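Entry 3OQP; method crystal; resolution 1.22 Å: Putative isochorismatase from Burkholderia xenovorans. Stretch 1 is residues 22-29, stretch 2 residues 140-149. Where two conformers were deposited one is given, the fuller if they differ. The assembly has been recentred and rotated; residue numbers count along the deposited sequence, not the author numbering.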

# COMPACT_ATOMS: atom_id res chain seq x y z
N ASP A 22 5.35 -19.21 -12.75
CA ASP A 22 5.54 -18.09 -13.66
C ASP A 22 5.41 -16.70 -13.08
O ASP A 22 5.30 -15.74 -13.83
CB ASP A 22 4.73 -18.22 -14.93
CG ASP A 22 5.62 -18.42 -16.12
OD1 ASP A 22 6.32 -17.44 -16.51
OD2 ASP A 22 5.67 -19.56 -16.61
N LEU A 23 5.53 -16.60 -11.76
CA LEU A 23 5.67 -15.27 -11.13
C LEU A 23 6.84 -15.32 -10.17
O LEU A 23 6.67 -15.21 -8.98
CB LEU A 23 4.35 -14.89 -10.47
CG LEU A 23 4.22 -13.45 -9.94
CD1 LEU A 23 4.44 -12.42 -11.05
CD2 LEU A 23 2.81 -13.27 -9.30
N PRO A 24 8.06 -15.44 -10.71
CA PRO A 24 9.13 -15.79 -9.81
C PRO A 24 9.62 -14.63 -8.96
O PRO A 24 10.02 -13.59 -9.48
CB PRO A 24 10.23 -16.30 -10.74
CG PRO A 24 9.87 -15.94 -12.02
CD PRO A 24 8.45 -15.57 -12.12
N ILE A 25 9.59 -14.83 -7.66
CA ILE A 25 10.16 -13.83 -6.74
C ILE A 25 11.65 -13.59 -7.05
O ILE A 25 12.41 -14.57 -7.19
CB ILE A 25 9.96 -14.31 -5.29
CG1 ILE A 25 8.50 -14.35 -4.90
CG2 ILE A 25 10.79 -13.44 -4.34
CD1 ILE A 25 7.79 -12.98 -4.81
N GLU A 26 12.06 -12.32 -7.10
CA GLU A 26 13.45 -11.95 -7.41
C GLU A 26 14.18 -11.23 -6.29
O GLU A 26 15.38 -11.21 -6.33
CB GLU A 26 13.59 -11.10 -8.66
CG GLU A 26 13.14 -11.84 -9.87
CD GLU A 26 13.47 -11.13 -11.19
OE1 GLU A 26 14.22 -10.10 -11.19
OE2 GLU A 26 12.98 -11.66 -12.21
N TYR A 27 13.53 -10.62 -5.30
CA TYR A 27 14.28 -9.97 -4.23
C TYR A 27 13.41 -9.87 -3.01
O TYR A 27 12.24 -9.49 -3.12
CB TYR A 27 14.65 -8.56 -4.62
CG TYR A 27 15.69 -8.02 -3.67
CD1 TYR A 27 15.31 -7.42 -2.48
CD2 TYR A 27 17.06 -8.18 -3.91
CE1 TYR A 27 16.25 -6.92 -1.57
CE2 TYR A 27 18.02 -7.70 -3.00
CZ TYR A 27 17.63 -7.08 -1.84
OH TYR A 27 18.60 -6.57 -0.98
N PRO A 28 13.93 -10.26 -1.84
CA PRO A 28 15.17 -10.99 -1.62
C PRO A 28 15.16 -12.30 -2.41
O PRO A 28 14.14 -12.78 -2.94
CB PRO A 28 15.17 -11.24 -0.10
CG PRO A 28 14.35 -10.11 0.44
CD PRO A 28 13.25 -9.95 -0.57
N ASP A 29 16.31 -12.94 -2.46
CA ASP A 29 16.41 -14.27 -3.05
C ASP A 29 15.33 -15.20 -2.48
O ASP A 29 15.18 -15.31 -1.28
CB ASP A 29 17.79 -14.84 -2.76
CG ASP A 29 17.99 -16.20 -3.37
OD1 ASP A 29 18.38 -16.30 -4.56
OD2 ASP A 29 17.77 -17.18 -2.65
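Stretch 2, residues 140-149: LHDATGSVPY

Stretch 2 runs antiparallel to stretch 1, and the two are held by a single beta bridge, Tyr27 with Ser146. Stretch 1 has no regular helix or strand. Stretch 2 begins with a type I turn from Leu140 to Ala143, closed by Ala143 N to Leu140 O at 3.1 Å. Thr144 OG1 also donates to Leu140 O, at 3.0 Å. From Thr144 onward the chain is extended and passes along stretch 1.

Asp22 makes no contact. Leu23 lies near Val147: Leu23 CD1 is 4.2 Å from Val147 CG2. Pro24 turns its CB away, but its carbonyl meets the same valine, with Pro24 O 3.4 Å from Val147 CG1. Ile25 is buried. Its CA is 4.9 Å from the CA of Val147, and its CD1 packs 4.0 Å from Val147 CG1. The side chain of Val147 thus touches three successive residues, Leu23 to Ile25.

Glu26 N donates to Ser146 O at 2.9 Å. The side chain of Glu26 lies against a proline, with Glu26 CD 3.4 Å from Pro148 CD. Tyr27 N reaches the same Ser146 O in a weak bond of 3.3 Å, so this carbonyl accepts two backbone N-H groups. In return, Ser146 N donates to Tyr27 O at 2.8 Å. The Tyr27 ring leads away from stretch 2.

Gly145 comes close to Tyr27, with Gly145 CA 3.2 Å from Tyr27 O. A CB there would lie 3.0 Å from Ile25 CG2 and 3.1 Å from Tyr27 O. The backbone angles of Gly145 by themselves also call for glycine.

Pro28 follows a cis peptide bond. Its ring meets both the turn and the start of the extended segment: Pro28 CD is 3.4 Å from Thr144 O, and Pro28 CG is 3.6 Å from His141 O. One water donates to both Pro28 O, at 2.8 Å, and Thr144 O, at 2.7 Å. Asp29 points away and caps a helix just beyond the stretch.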

# COMPACT_ATOMS: atom_id res chain seq x y z
N LEU A 140 8.41 -8.97 8.27
CA LEU A 140 9.70 -9.61 8.26
C LEU A 140 10.34 -9.44 6.87
O LEU A 140 9.95 -10.13 5.90
CB LEU A 140 9.61 -11.07 8.70
CG LEU A 140 8.95 -11.23 10.08
CD1 LEU A 140 9.06 -12.68 10.59
CD2 LEU A 140 9.42 -10.20 11.13
N HIS A 141 11.31 -8.51 6.77
CA HIS A 141 11.79 -8.05 5.46
C HIS A 141 12.55 -9.18 4.72
O HIS A 141 12.79 -9.07 3.52
CB HIS A 141 12.61 -6.79 5.56
CG HIS A 141 13.85 -6.97 6.35
ND1 HIS A 141 14.89 -7.72 5.88
CD2 HIS A 141 14.18 -6.52 7.56
CE1 HIS A 141 15.88 -7.62 6.77
NE2 HIS A 141 15.44 -6.95 7.82
N ASP A 142 12.98 -10.20 5.43
CA ASP A 142 13.78 -11.29 4.86
C ASP A 142 12.96 -12.57 4.69
O ASP A 142 13.51 -13.62 4.31
CB ASP A 142 15.04 -11.46 5.69
CG ASP A 142 14.77 -11.88 7.12
OD1 ASP A 142 13.63 -12.08 7.49
OD2 ASP A 142 15.78 -11.92 7.87
N ALA A 143 11.63 -12.50 4.96
CA ALA A 143 10.68 -13.59 4.82
C ALA A 143 9.52 -13.20 3.94
O ALA A 143 8.45 -13.80 4.01
CB ALA A 143 10.23 -14.04 6.19
N THR A 144 9.79 -12.28 3.05
CA THR A 144 8.86 -11.66 2.12
C THR A 144 9.56 -11.44 0.77
O THR A 144 10.71 -11.83 0.62
CB THR A 144 8.29 -10.38 2.69
OG1 THR A 144 9.37 -9.51 3.07
CG2 THR A 144 7.44 -10.67 3.94
N GLY A 145 8.96 -10.78 -0.19
CA GLY A 145 9.66 -10.45 -1.42
C GLY A 145 8.78 -9.96 -2.56
O GLY A 145 7.52 -10.05 -2.48
N SER A 146 9.47 -9.48 -3.60
CA SER A 146 8.86 -8.85 -4.76
C SER A 146 9.39 -9.42 -6.06
O SER A 146 10.31 -10.26 -6.06
CB SER A 146 9.08 -7.32 -4.75
OG SER A 146 8.47 -6.69 -3.63
N VAL A 147 8.74 -9.00 -7.13
CA VAL A 147 9.08 -9.34 -8.52
C VAL A 147 9.27 -7.97 -9.20
O VAL A 147 8.76 -6.97 -8.74
CB VAL A 147 7.95 -10.13 -9.24
CG1 VAL A 147 7.61 -11.37 -8.42
CG2 VAL A 147 6.71 -9.28 -9.52
N PRO A 148 9.99 -7.91 -10.34
CA PRO A 148 10.10 -6.63 -11.09
C PRO A 148 8.83 -6.44 -11.95
O PRO A 148 8.15 -7.40 -12.35
CB PRO A 148 11.34 -6.85 -11.95
CG PRO A 148 11.26 -8.32 -12.26
CD PRO A 148 10.84 -8.95 -10.92
N TYR A 149 8.52 -5.18 -12.24
CA TYR A 149 7.37 -4.84 -13.05
C TYR A 149 7.79 -3.73 -14.06
O TYR A 149 8.57 -2.81 -13.74
CB TYR A 149 6.26 -4.17 -12.23
CG TYR A 149 5.44 -5.05 -11.32
CD1 TYR A 149 5.17 -6.35 -11.59
CD2 TYR A 149 4.77 -4.47 -10.26
CE1 TYR A 149 4.33 -7.11 -10.77
CE2 TYR A 149 3.92 -5.22 -9.42
CZ TYR A 149 3.71 -6.54 -9.69
OH TYR A 149 2.91 -7.27 -8.84
O HOH W 1 11.99 -13.29 -1.29